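Local coordinates for protein afamin (Homo sapiens, PDB 6FAK) that carries hydrophobic molecules in body fluids, binds vitamin E and keeps lipidated Wnt proteins soluble and active, at residues A[12-17]-A[284-289]; A[21-26]-A[44-49]; A[31-36]-A[248-253]; A[152-157]-A[255-260]; A[162-167]-A[187-192]. All blocks are in the same frame, centred on the assembly; numbering follows the deposited sequence. Where two conformers were deposited one is given.

Contact 1 of 5, residues A[12-17]-A[284-289]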
# COMPACT_ATOMS: atom_id res chain seq x y z
N ASN A 12 24.91 -20.04 2.16
CA ASN A 12 25.08 -18.79 2.98
C ASN A 12 23.96 -18.59 4.05
O ASN A 12 23.10 -19.46 4.23
CB ASN A 12 25.29 -17.56 2.06
CG ASN A 12 24.16 -17.33 1.06
OD1 ASN A 12 23.08 -17.91 1.14
ND2 ASN A 12 24.42 -16.44 0.10
N SER A 13 24.04 -17.47 4.78
CA SER A 13 23.08 -17.12 5.83
C SER A 13 21.63 -17.03 5.32
O SER A 13 20.70 -17.48 5.99
CB SER A 13 23.46 -15.76 6.46
OG SER A 13 24.86 -15.62 6.60
N THR A 14 21.47 -16.43 4.15
CA THR A 14 20.15 -16.34 3.49
C THR A 14 19.57 -17.72 3.18
O THR A 14 18.41 -17.96 3.49
CB THR A 14 20.22 -15.49 2.20
OG1 THR A 14 20.75 -14.19 2.50
CG2 THR A 14 18.81 -15.32 1.54
N GLN A 15 20.37 -18.60 2.57
CA GLN A 15 19.95 -19.99 2.28
C GLN A 15 19.63 -20.74 3.57
O GLN A 15 18.70 -21.56 3.60
CB GLN A 15 21.05 -20.74 1.51
CG GLN A 15 20.68 -22.13 0.99
CD GLN A 15 19.46 -22.15 0.07
OE1 GLN A 15 19.18 -21.16 -0.60
NE2 GLN A 15 18.71 -23.27 0.06
N LYS A 16 20.37 -20.44 4.63
CA LYS A 16 20.08 -21.05 5.92
C LYS A 16 18.78 -20.52 6.46
O LYS A 16 17.98 -21.30 6.91
CB LYS A 16 21.21 -20.84 6.94
CG LYS A 16 22.08 -22.07 7.15
CD LYS A 16 22.93 -22.42 5.92
CE LYS A 16 22.35 -23.55 5.07
NZ LYS A 16 22.19 -24.83 5.82
N PHE A 17 18.60 -19.21 6.45
CA PHE A 17 17.32 -18.62 6.88
C PHE A 17 16.12 -19.27 6.15
O PHE A 17 15.12 -19.62 6.78
CB PHE A 17 17.32 -17.11 6.70
CG PHE A 17 16.02 -16.45 7.11
CD1 PHE A 17 15.84 -16.03 8.41
CD2 PHE A 17 14.99 -16.28 6.19
CE1 PHE A 17 14.64 -15.43 8.80
CE2 PHE A 17 13.79 -15.68 6.58
CZ PHE A 17 13.62 -15.26 7.89
N LYS A 284 21.79 -6.41 13.13
CA LYS A 284 20.56 -7.28 13.23
C LYS A 284 20.40 -8.55 12.33
O LYS A 284 21.14 -8.78 11.36
CB LYS A 284 19.30 -6.40 13.07
CG LYS A 284 18.91 -5.57 14.27
CD LYS A 284 17.70 -4.73 13.93
CE LYS A 284 17.19 -3.93 15.11
NZ LYS A 284 16.01 -3.12 14.69
N LYS A 285 19.40 -9.37 12.67
CA LYS A 285 19.11 -10.62 11.94
C LYS A 285 18.29 -10.40 10.66
O LYS A 285 17.57 -9.40 10.53
CB LYS A 285 18.33 -11.61 12.83
CG LYS A 285 19.17 -12.41 13.82
CD LYS A 285 18.38 -13.61 14.33
CE LYS A 285 19.13 -14.36 15.42
NZ LYS A 285 20.32 -15.13 14.93
N ILE A 286 18.36 -11.36 9.75
CA ILE A 286 17.40 -11.45 8.65
C ILE A 286 16.07 -11.84 9.30
O ILE A 286 16.10 -12.69 10.18
CB ILE A 286 17.80 -12.52 7.60
CG1 ILE A 286 19.21 -12.28 7.04
CG2 ILE A 286 16.79 -12.56 6.45
CD1 ILE A 286 19.79 -13.48 6.30
N PRO A 287 14.92 -11.26 8.96
CA PRO A 287 14.76 -10.14 8.02
C PRO A 287 14.65 -8.76 8.72
O PRO A 287 14.20 -7.80 8.08
CB PRO A 287 13.42 -10.50 7.34
CG PRO A 287 12.62 -11.11 8.44
CD PRO A 287 13.60 -11.77 9.39
N GLU A 288 15.06 -8.67 9.98
CA GLU A 288 14.89 -7.45 10.78
C GLU A 288 15.88 -6.37 10.34
O GLU A 288 15.48 -5.23 10.10
CB GLU A 288 15.04 -7.74 12.28
CG GLU A 288 14.18 -6.86 13.17
CD GLU A 288 12.71 -7.29 13.20
OE1 GLU A 288 12.25 -7.97 12.26
OE2 GLU A 288 12.02 -6.93 14.17
N ARG A 289 17.16 -6.75 10.20
CA ARG A 289 18.25 -5.87 9.69
C ARG A 289 17.88 -5.03 8.43
O ARG A 289 18.47 -3.97 8.22
CB ARG A 289 19.59 -6.69 9.54
CG ARG A 289 20.60 -6.37 8.41
CD ARG A 289 20.54 -7.37 7.26
NE ARG A 289 19.15 -7.68 6.88
CZ ARG A 289 18.74 -8.51 5.92
NH1 ARG A 289 19.63 -9.17 5.17
NH2 ARG A 289 17.44 -8.66 5.71
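One face of the Phe17 ring is taken by Ile286, whose CG2 methyl sits over the ring centre, 4.0 Å from the centroid and 9° off the normal: a CH-pi contact. Ile286 CG1 lies over one face of the Arg289 guanidinium, toward its rim. Pro287 CD is 3.8 Å from Phe17 CZ, the side chains crossing at about a right angle. Phe17 CG is anti to the backbone N (chi1 179°), which starts the ring out toward the 284-289 loop. Phe17 CE1 lies 3.4 Å from Ile286 O. The CG1-CD1 branch of Ile286 reaches back to the first turn, its CD1 4.0 Å from Thr14 OG1, while the Thr14 hydroxyl has its polar partner in Ser261. The peptide bond before Pro287 is cis, and Pro287 is the N-cap of helix 288-295. The contact joins the first turn of helix 13-20, in the first albumin domain, to this loop of the second; helix 154-171 adds Leu158 on Phe17 and Thr159 on Pro287.

Contact 2 of 5, residues A[21-26]-A[44-49]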
# COMPACT_ATOMS: atom_id res chain seq x y z
N ASN A 21 13.23 -21.63 7.73
CA ASN A 21 11.85 -21.10 7.78
C ASN A 21 10.92 -21.62 6.65
O ASN A 21 9.89 -21.03 6.38
CB ASN A 21 11.90 -19.56 7.80
CG ASN A 21 12.56 -19.02 9.06
OD1 ASN A 21 11.95 -19.02 10.14
ND2 ASN A 21 13.81 -18.57 8.94
N ILE A 22 11.29 -22.73 6.04
CA ILE A 22 10.61 -23.30 4.88
C ILE A 22 9.11 -23.56 5.08
O ILE A 22 8.31 -23.43 4.13
CB ILE A 22 11.32 -24.59 4.43
CG1 ILE A 22 10.91 -25.01 3.01
CG2 ILE A 22 11.08 -25.72 5.43
CD1 ILE A 22 11.29 -24.03 1.93
N GLU A 23 8.73 -23.92 6.30
CA GLU A 23 7.35 -24.15 6.66
C GLU A 23 6.57 -22.83 6.57
O GLU A 23 5.56 -22.74 5.87
CB GLU A 23 7.24 -24.80 8.06
CG GLU A 23 5.82 -24.90 8.62
CD GLU A 23 5.71 -25.77 9.88
OE1 GLU A 23 6.06 -25.30 10.99
OE2 GLU A 23 5.23 -26.92 9.76
N TYR A 24 7.08 -21.79 7.22
CA TYR A 24 6.47 -20.48 7.22
C TYR A 24 6.36 -19.83 5.82
O TYR A 24 5.35 -19.25 5.45
CB TYR A 24 7.22 -19.54 8.18
CG TYR A 24 7.36 -20.09 9.59
CD1 TYR A 24 6.23 -20.32 10.39
CD2 TYR A 24 8.62 -20.43 10.12
CE1 TYR A 24 6.36 -20.85 11.67
CE2 TYR A 24 8.75 -20.94 11.40
CZ TYR A 24 7.62 -21.14 12.18
OH TYR A 24 7.75 -21.66 13.45
N ILE A 25 7.45 -19.93 5.08
CA ILE A 25 7.58 -19.47 3.70
C ILE A 25 6.55 -20.13 2.79
O ILE A 25 5.92 -19.45 1.95
CB ILE A 25 9.02 -19.74 3.21
CG1 ILE A 25 10.00 -18.78 3.92
CG2 ILE A 25 9.16 -19.65 1.72
CD1 ILE A 25 11.44 -19.16 3.66
N THR A 26 6.40 -21.44 2.92
CA THR A 26 5.49 -22.18 2.08
C THR A 26 4.00 -21.78 2.31
O THR A 26 3.21 -21.66 1.36
CB THR A 26 5.66 -23.70 2.31
OG1 THR A 26 7.00 -24.08 1.93
CG2 THR A 26 4.72 -24.48 1.43
N LYS A 44 -0.16 -30.19 3.72
CA LYS A 44 0.26 -31.09 2.68
C LYS A 44 1.32 -30.48 1.77
O LYS A 44 2.28 -31.17 1.40
CB LYS A 44 -0.93 -31.54 1.86
CG LYS A 44 -1.96 -32.34 2.66
CD LYS A 44 -2.91 -33.13 1.75
CE LYS A 44 -3.98 -32.25 1.13
NZ LYS A 44 -5.09 -31.95 2.08
N LEU A 45 1.18 -29.19 1.39
CA LEU A 45 2.27 -28.52 0.64
C LEU A 45 3.56 -28.40 1.48
O LEU A 45 4.67 -28.58 0.95
CB LEU A 45 1.85 -27.16 0.10
CG LEU A 45 2.87 -26.42 -0.82
CD1 LEU A 45 3.20 -27.19 -2.09
CD2 LEU A 45 2.33 -25.06 -1.22
N VAL A 46 3.42 -28.07 2.76
CA VAL A 46 4.60 -27.98 3.64
C VAL A 46 5.45 -29.26 3.51
O VAL A 46 6.65 -29.18 3.24
CB VAL A 46 4.21 -27.65 5.10
CG1 VAL A 46 5.40 -27.79 6.04
CG2 VAL A 46 3.71 -26.21 5.18
N LYS A 47 4.80 -30.42 3.62
CA LYS A 47 5.51 -31.72 3.55
C LYS A 47 6.24 -31.86 2.20
O LYS A 47 7.41 -32.22 2.17
CB LYS A 47 4.58 -32.92 3.76
CG LYS A 47 3.78 -32.96 5.06
CD LYS A 47 4.63 -33.00 6.33
CE LYS A 47 4.88 -31.63 6.96
NZ LYS A 47 3.63 -30.87 7.28
N ASP A 48 5.57 -31.51 1.10
CA ASP A 48 6.20 -31.52 -0.23
C ASP A 48 7.43 -30.63 -0.38
O ASP A 48 8.40 -31.04 -1.02
CB ASP A 48 5.21 -31.13 -1.33
CG ASP A 48 4.12 -32.15 -1.53
OD1 ASP A 48 4.19 -33.24 -0.93
OD2 ASP A 48 3.19 -31.87 -2.33
N MET A 49 7.40 -29.43 0.18
CA MET A 49 8.55 -28.52 0.08
C MET A 49 9.72 -28.87 1.03
O MET A 49 10.89 -28.71 0.67
CB MET A 49 8.10 -27.06 0.29
CG MET A 49 7.12 -26.57 -0.74
SD MET A 49 7.79 -26.50 -2.42
CE MET A 49 9.16 -25.38 -2.18
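Helices 22-26 and 44-49 pass with their axes 9.3 Å apart and their directions 129° apart, and the backbones come nearest at Glu23 and Val46, whose CA atoms are 5.6 Å apart. Thr26 is the side chain in the middle. Its chi1 of -62° puts OG1 beside the backbone N and anti to the carbonyl carbon, which leaves the CG2 methyl anti to the backbone N. That methyl presses on Leu45, 3.5 Å from CG, tighter than usual for two carbons. The hydroxyl faces Met49, with OG1 3.6 Å from CB. It donates to the carbonyl of its own helix, Thr26 OG1 to Ile22 O at 2.6 Å, and Ile22 O also accepts from the backbone N-H of Thr26. Ile22 CG1 also reaches Met49 CB, and the extended Glu23 chain lies against Val46, its OE2 3.8 Å from CG1, while OE1 is held by Asn139 of helix 134-148. Leu45 also packs on Phe30 and on helix 69-78. Because the buried threonine spends its proton on its own helix, it can meet Leu45 and Met49 largely as an apolar group, and this helix pair within the first albumin domain is joined by van der Waals contact.

Contact 3 of 5, residues A[31-36]-A[248-253]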
# COMPACT_ATOMS: atom_id res chain seq x y z
N ALA A 31 -0.93 -19.51 0.70
CA ALA A 31 -2.07 -18.72 1.19
C ALA A 31 -2.32 -17.49 0.36
O ALA A 31 -3.48 -17.11 0.15
CB ALA A 31 -1.88 -18.35 2.67
N GLN A 32 -1.24 -16.85 -0.13
CA GLN A 32 -1.41 -15.67 -1.00
C GLN A 32 -1.91 -16.03 -2.41
O GLN A 32 -2.75 -15.34 -2.94
CB GLN A 32 -0.11 -14.85 -1.11
CG GLN A 32 0.34 -14.26 0.21
CD GLN A 32 1.51 -13.32 0.06
OE1 GLN A 32 2.50 -13.66 -0.62
NE2 GLN A 32 1.44 -12.15 0.74
N TYR A 33 -1.33 -17.08 -3.01
CA TYR A 33 -1.74 -17.52 -4.32
C TYR A 33 -3.14 -18.13 -4.37
O TYR A 33 -3.87 -17.95 -5.35
CB TYR A 33 -0.69 -18.48 -4.91
CG TYR A 33 0.51 -17.74 -5.52
CD1 TYR A 33 0.34 -16.76 -6.50
CD2 TYR A 33 1.79 -18.07 -5.16
CE1 TYR A 33 1.43 -16.13 -7.08
CE2 TYR A 33 2.90 -17.43 -5.73
CZ TYR A 33 2.70 -16.47 -6.68
OH TYR A 33 3.80 -15.86 -7.25
N VAL A 34 -3.51 -18.88 -3.33
CA VAL A 34 -4.75 -19.67 -3.31
C VAL A 34 -5.42 -19.35 -1.99
O VAL A 34 -5.28 -20.06 -0.96
CB VAL A 34 -4.50 -21.20 -3.48
CG1 VAL A 34 -5.83 -21.91 -3.69
CG2 VAL A 34 -3.59 -21.51 -4.66
N GLN A 35 -6.07 -18.20 -1.99
CA GLN A 35 -6.57 -17.61 -0.77
C GLN A 35 -7.77 -18.38 -0.19
O GLN A 35 -8.13 -18.15 0.95
CB GLN A 35 -6.96 -16.14 -1.03
CG GLN A 35 -5.76 -15.24 -1.30
CD GLN A 35 -6.17 -14.02 -2.01
OE1 GLN A 35 -6.25 -14.05 -3.22
NE2 GLN A 35 -6.51 -12.96 -1.27
N GLU A 36 -8.39 -19.22 -1.01
CA GLU A 36 -9.49 -20.13 -0.59
C GLU A 36 -8.99 -21.42 0.04
O GLU A 36 -9.80 -22.14 0.66
CB GLU A 36 -10.41 -20.51 -1.78
CG GLU A 36 -10.92 -19.33 -2.59
CD GLU A 36 -9.90 -18.79 -3.66
OE1 GLU A 36 -8.71 -19.26 -3.72
OE2 GLU A 36 -10.30 -17.86 -4.45
N CYS A 248 9.24 -9.81 -5.82
CA CYS A 248 8.35 -9.61 -4.71
C CYS A 248 6.94 -9.30 -5.25
O CYS A 248 5.96 -9.83 -4.71
CB CYS A 248 8.87 -8.51 -3.79
SG CYS A 248 10.38 -8.89 -2.85
N CYS A 249 6.85 -8.48 -6.31
CA CYS A 249 5.55 -8.15 -6.92
C CYS A 249 4.87 -9.37 -7.56
O CYS A 249 3.63 -9.48 -7.52
CB CYS A 249 5.66 -6.98 -7.88
SG CYS A 249 6.04 -5.39 -7.06
N GLU A 250 5.67 -10.26 -8.14
CA GLU A 250 5.18 -11.51 -8.64
C GLU A 250 4.53 -12.38 -7.57
O GLU A 250 3.56 -13.08 -7.85
CB GLU A 250 6.30 -12.29 -9.36
CG GLU A 250 5.83 -13.67 -9.78
CD GLU A 250 6.85 -14.51 -10.49
OE1 GLU A 250 7.93 -14.00 -10.89
OE2 GLU A 250 6.47 -15.72 -10.63
N GLY A 251 5.08 -12.35 -6.37
CA GLY A 251 4.68 -13.23 -5.31
C GLY A 251 5.63 -14.40 -5.08
O GLY A 251 5.29 -15.29 -4.35
N ASP A 252 6.81 -14.38 -5.69
CA ASP A 252 7.77 -15.44 -5.54
C ASP A 252 8.48 -15.22 -4.18
O ASP A 252 9.46 -14.47 -4.08
CB ASP A 252 8.74 -15.40 -6.73
CG ASP A 252 9.75 -16.55 -6.70
OD1 ASP A 252 10.03 -17.14 -5.62
OD2 ASP A 252 10.26 -16.82 -7.78
N VAL A 253 7.99 -15.90 -3.15
CA VAL A 253 8.43 -15.63 -1.76
C VAL A 253 9.92 -15.90 -1.52
O VAL A 253 10.61 -15.08 -0.91
CB VAL A 253 7.56 -16.35 -0.71
CG1 VAL A 253 6.12 -15.87 -0.80
CG2 VAL A 253 7.63 -17.87 -0.86
O HOH W 1 2.74 -15.01 -3.11
O HOH W 2 3.81 -16.33 -10.17
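The phenol oxygen of Tyr33 is gripped from several directions. It donates to the carbonyl of Glu250, OH to O 2.9 Å, standing above the carbonyl plane with a C=O...O angle of 116°. It also accepts a proton from a water 3.0 Å from OH, and it is hydrogen-bonded to Asn70. Tyr33 CG is anti to the carbonyl carbon (chi1 -80°), and from there the ring carries OH across to the helix end. That same water donates to Glu250 OE2, 2.8 Å away, so one glutamate is linked to the tyrosine both through its backbone and, by way of the water, through its carboxylate. The carboxylate has partners of its own in Arg101 and Asn70. Here helix 231-250 ends in a Schellman motif: Gly251 is the C-prime residue, its positive phi (102°) letting the Tyr33 hydroxyl come close to the backbone, and Asp252 follows as the N-cap of helix 253-268. A second water sits beside the ring, 2.8 Å from both Gln32 OE1 and Gly251 O, and lies over one face of Tyr33 toward the rim. A phenylalanine in place of Tyr33 would probably leave the Glu250 carbonyl without this donor, and the bridging water and Asn70 without their partner on helix 22-33. Gln32 NE2 is hydrogen-bonded to the carbonyls of Asn149 and Val152.

Contact 4 of 5, residues A[152-157]-A[255-260]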
# COMPACT_ATOMS: atom_id res chain seq x y z
N VAL A 152 1.40 -8.51 0.22
CA VAL A 152 2.44 -8.07 1.16
C VAL A 152 3.66 -8.96 1.00
O VAL A 152 3.55 -10.18 0.89
CB VAL A 152 1.97 -8.06 2.61
CG1 VAL A 152 3.03 -7.52 3.58
CG2 VAL A 152 0.79 -7.10 2.68
N PHE A 153 4.83 -8.34 1.01
CA PHE A 153 6.07 -9.08 0.70
C PHE A 153 6.46 -9.95 1.90
O PHE A 153 6.22 -9.55 3.06
CB PHE A 153 7.23 -8.13 0.41
CG PHE A 153 7.07 -7.23 -0.79
CD1 PHE A 153 6.02 -7.36 -1.73
CD2 PHE A 153 8.05 -6.29 -1.03
CE1 PHE A 153 5.94 -6.52 -2.85
CE2 PHE A 153 7.98 -5.44 -2.15
CZ PHE A 153 6.92 -5.54 -3.03
N ALA A 154 7.07 -11.11 1.62
CA ALA A 154 7.42 -12.10 2.67
C ALA A 154 8.26 -11.57 3.83
O ALA A 154 7.93 -11.89 4.98
CB ALA A 154 8.00 -13.37 2.09
N PRO A 155 9.32 -10.79 3.55
CA PRO A 155 10.11 -10.27 4.66
C PRO A 155 9.26 -9.41 5.61
O PRO A 155 9.43 -9.46 6.84
CB PRO A 155 11.18 -9.42 3.95
CG PRO A 155 11.32 -10.04 2.61
CD PRO A 155 9.95 -10.50 2.25
N THR A 156 8.29 -8.67 5.07
CA THR A 156 7.37 -7.88 5.87
C THR A 156 6.45 -8.76 6.77
O THR A 156 6.33 -8.52 7.99
CB THR A 156 6.54 -6.94 4.98
OG1 THR A 156 7.45 -6.13 4.22
CG2 THR A 156 5.65 -6.07 5.84
N LEU A 157 5.86 -9.77 6.16
CA LEU A 157 4.96 -10.68 6.85
C LEU A 157 5.66 -11.46 7.95
O LEU A 157 5.09 -11.66 9.05
CB LEU A 157 4.30 -11.67 5.87
CG LEU A 157 2.83 -11.62 5.52
CD1 LEU A 157 2.14 -10.27 5.75
CD2 LEU A 157 2.57 -12.15 4.12
N GLN A 255 12.45 -16.01 -3.92
CA GLN A 255 13.22 -15.02 -4.65
C GLN A 255 13.17 -13.64 -3.98
O GLN A 255 14.15 -12.87 -4.00
CB GLN A 255 12.72 -14.90 -6.09
CG GLN A 255 13.70 -14.20 -7.03
CD GLN A 255 15.04 -14.96 -7.12
OE1 GLN A 255 15.08 -16.19 -7.01
NE2 GLN A 255 16.11 -14.23 -7.22
N CYS A 256 12.01 -13.30 -3.45
CA CYS A 256 11.82 -12.05 -2.73
C CYS A 256 12.78 -11.95 -1.55
O CYS A 256 13.47 -10.93 -1.39
CB CYS A 256 10.36 -11.91 -2.29
SG CYS A 256 9.88 -10.36 -1.48
N ILE A 257 12.81 -13.00 -0.72
CA ILE A 257 13.70 -13.05 0.45
C ILE A 257 15.16 -12.93 0.01
O ILE A 257 15.87 -12.09 0.54
CB ILE A 257 13.44 -14.31 1.36
CG1 ILE A 257 12.12 -14.16 2.10
CG2 ILE A 257 14.53 -14.49 2.40
CD1 ILE A 257 11.49 -15.46 2.56
N ARG A 258 15.56 -13.74 -0.97
CA ARG A 258 16.92 -13.69 -1.56
C ARG A 258 17.30 -12.33 -2.10
O ARG A 258 18.39 -11.86 -1.84
CB ARG A 258 17.08 -14.69 -2.72
CG ARG A 258 17.18 -16.14 -2.26
CD ARG A 258 17.45 -17.12 -3.40
NE ARG A 258 17.42 -18.50 -2.92
CZ ARG A 258 17.13 -19.60 -3.64
NH1 ARG A 258 16.82 -19.52 -4.93
NH2 ARG A 258 17.15 -20.78 -3.05
N ASP A 259 16.44 -11.73 -2.91
CA ASP A 259 16.73 -10.40 -3.46
C ASP A 259 16.72 -9.31 -2.40
O ASP A 259 17.49 -8.36 -2.52
CB ASP A 259 15.79 -10.01 -4.63
CG ASP A 259 15.95 -10.90 -5.84
OD1 ASP A 259 16.95 -11.62 -5.88
OD2 ASP A 259 15.09 -10.89 -6.75
N THR A 260 15.83 -9.39 -1.40
CA THR A 260 15.84 -8.43 -0.31
C THR A 260 17.19 -8.52 0.46
O THR A 260 17.84 -7.51 0.69
CB THR A 260 14.65 -8.67 0.65
OG1 THR A 260 13.42 -8.47 -0.06
CG2 THR A 260 14.69 -7.73 1.87
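The disulfide between Cys248 and Cys256, which ties helix 231-250 to helix 253-268, meets the start of helix 154-171 here. Cys256 SG is the meeting point: it lies 3.7 Å from Pro155 CD and 3.9 Å from Phe153 CB. SG is anti to the backbone N (chi1 -175°), which carries it across toward the neighbouring helix. It also makes a sulfur-aromatic contact with the Phe153 ring, 4.9 Å from the centroid and 38° off the normal, an oblique approach. The other side of the disulfide shares that ring, since Cys248 packs on it too, and Tyr245 meets it with the planes steeply inclined. Cys249, next to Cys248, is bonded to Cys203, so the two adjacent cysteines form the paired disulfides of the albumin family. Phe153 is the N-cap of helix 154-171, so the sulfur sits against the first turn of a helix of the first albumin domain while belonging to one of the second, within the region that forms the binding pocket for hydrophobic ligands. Pro155 CG is 3.7 Å from Thr260 OG1 and 4.2 Å from Ile257 CG1. The Thr260 hydroxyl has a hydrogen-bond partner in Asn244 of helix 231-250. Beside the proline, Ala154 CB comes 4.1 Å from Ile257 CD1, and Ile257 extends the apolar layer to Ile25 of helix 22-33 and Ile18 of helix 13-20.

Contact 5 of 5, residues A[162-167]-A[187-192]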
# COMPACT_ATOMS: atom_id res chain seq x y z
N VAL A 162 6.84 -12.16 13.76
CA VAL A 162 7.79 -12.04 14.89
C VAL A 162 7.26 -11.06 15.96
O VAL A 162 7.25 -11.38 17.15
CB VAL A 162 9.21 -11.61 14.41
CG1 VAL A 162 10.08 -11.15 15.57
CG2 VAL A 162 9.89 -12.78 13.72
N HIS A 163 6.86 -9.87 15.54
CA HIS A 163 6.32 -8.88 16.45
C HIS A 163 5.00 -9.31 17.09
O HIS A 163 4.79 -9.07 18.30
CB HIS A 163 6.26 -7.54 15.77
CG HIS A 163 7.61 -6.93 15.66
ND1 HIS A 163 8.03 -5.91 16.48
CD2 HIS A 163 8.70 -7.32 14.95
CE1 HIS A 163 9.29 -5.62 16.20
NE2 HIS A 163 9.72 -6.46 15.28
N PHE A 164 4.17 -10.02 16.32
CA PHE A 164 2.95 -10.54 16.87
C PHE A 164 3.25 -11.57 17.96
O PHE A 164 2.62 -11.54 19.01
CB PHE A 164 1.98 -11.03 15.78
CG PHE A 164 0.93 -9.98 15.39
CD1 PHE A 164 -0.00 -9.53 16.31
CD2 PHE A 164 0.87 -9.46 14.08
CE1 PHE A 164 -0.97 -8.60 15.95
CE2 PHE A 164 -0.11 -8.54 13.70
CZ PHE A 164 -1.03 -8.09 14.65
N GLU A 165 4.25 -12.41 17.74
CA GLU A 165 4.71 -13.32 18.76
C GLU A 165 5.23 -12.65 20.07
O GLU A 165 4.96 -13.12 21.19
CB GLU A 165 5.75 -14.30 18.18
CG GLU A 165 6.38 -15.19 19.26
CD GLU A 165 7.07 -16.43 18.72
OE1 GLU A 165 7.17 -17.40 19.50
OE2 GLU A 165 7.51 -16.43 17.55
N GLU A 166 6.00 -11.58 19.93
CA GLU A 166 6.43 -10.79 21.08
C GLU A 166 5.22 -10.17 21.83
O GLU A 166 5.27 -10.00 23.05
CB GLU A 166 7.37 -9.64 20.67
CG GLU A 166 8.64 -9.98 19.88
CD GLU A 166 9.37 -11.27 20.26
OE1 GLU A 166 9.45 -11.62 21.47
OE2 GLU A 166 9.91 -11.92 19.34
N VAL A 167 4.16 -9.81 21.12
CA VAL A 167 2.94 -9.30 21.74
C VAL A 167 2.29 -10.40 22.57
O VAL A 167 1.92 -10.15 23.69
CB VAL A 167 1.98 -8.68 20.73
CG1 VAL A 167 0.57 -8.43 21.32
CG2 VAL A 167 2.58 -7.38 20.21
N PRO A 187 0.29 -1.10 17.02
CA PRO A 187 1.38 -0.68 16.14
C PRO A 187 1.88 -1.77 15.22
O PRO A 187 2.50 -1.43 14.24
CB PRO A 187 2.50 -0.29 17.07
CG PRO A 187 2.08 -0.71 18.45
CD PRO A 187 0.63 -0.99 18.45
N VAL A 188 1.65 -3.04 15.54
CA VAL A 188 2.04 -4.12 14.65
C VAL A 188 1.13 -4.05 13.41
O VAL A 188 1.60 -4.17 12.27
CB VAL A 188 1.96 -5.51 15.29
CG1 VAL A 188 2.52 -6.54 14.34
CG2 VAL A 188 2.78 -5.57 16.61
N THR A 189 -0.16 -3.89 13.64
CA THR A 189 -1.16 -3.72 12.57
C THR A 189 -0.91 -2.50 11.69
O THR A 189 -1.04 -2.59 10.43
CB THR A 189 -2.57 -3.66 13.17
OG1 THR A 189 -2.75 -4.91 13.84
CG2 THR A 189 -3.65 -3.46 12.09
N GLN A 190 -0.53 -1.39 12.30
CA GLN A 190 -0.20 -0.19 11.55
C GLN A 190 1.01 -0.39 10.63
O GLN A 190 1.06 0.14 9.52
CB GLN A 190 0.01 1.00 12.46
CG GLN A 190 -1.32 1.40 13.11
CD GLN A 190 -1.19 2.49 14.18
OE1 GLN A 190 -0.12 2.68 14.80
NE2 GLN A 190 -2.29 3.23 14.38
N TYR A 191 2.01 -1.11 11.13
CA TYR A 191 3.20 -1.42 10.36
C TYR A 191 2.81 -2.24 9.10
O TYR A 191 3.14 -1.90 7.94
CB TYR A 191 4.14 -2.22 11.22
CG TYR A 191 5.43 -2.54 10.55
CD1 TYR A 191 6.45 -1.60 10.52
CD2 TYR A 191 5.65 -3.78 9.96
CE1 TYR A 191 7.66 -1.88 9.92
CE2 TYR A 191 6.86 -4.08 9.35
CZ TYR A 191 7.86 -3.13 9.33
OH TYR A 191 9.09 -3.38 8.73
N LEU A 192 2.04 -3.29 9.36
CA LEU A 192 1.58 -4.17 8.31
C LEU A 192 0.78 -3.33 7.25
O LEU A 192 1.07 -3.42 6.07
CB LEU A 192 0.74 -5.33 8.90
CG LEU A 192 -0.04 -6.12 7.84
CD1 LEU A 192 0.93 -6.84 6.94
CD2 LEU A 192 -1.01 -7.09 8.49
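Val188 pushes its CG1 methyl onto one face of the Phe164 ring, 3.6 Å from the centroid and offset toward the CD2 and CE2 rim, a CH-pi contact in which CG1 is 3.4 Å from CD2. CG1 is anti to the backbone N (chi1 -174°), which puts it over that face. Thr189 meets the ring edge near its plane, with OG1 3.7 Å from CZ; that hydroxyl is hydrogen-bonded to the carbonyl of Ala185 in its own helix. The second Val188 methyl, CG2, lies 4.0 Å from Val167 CG2 and 4.1 Å from His163 CB, whose imidazole leads away to Glu288. An alanine in place of Phe164 would probably leave Val188 CG1 and the Thr189 side chain facing a gap. Further out, Phe141 meets the Phe164 ring and Val160 packs on Val188. The helices 162-167 and 187-192 run almost antiparallel, at 172°, with axes 10.3 Å apart. Between these segments the chemistry is largely apolar, an attraction that depends on close fit rather than on polar pairing.

From the N terminus, helix 13-20 starts contact 1, whose loop closes last, at 284-289, and encloses the other four. Contact 2 closes a short loop within the first albumin domain, where helix 22-33 turns back against helix 39-58. The same helix 22-33 ends at contact 3, which closes at 248-253 and crosses both contact 2 and contact 4. Helix 154-171 opens contact 4, closed at 255-260, and, further along, contact 5; the latter closes locally on helix 177-209 and is nested inside contacts 1, 3 and 4. Contacts 1, 3 and 4 therefore bring parts of the first domain onto the second, meeting around helix 253-268, while contacts 2 and 5 hold neighbouring helices together.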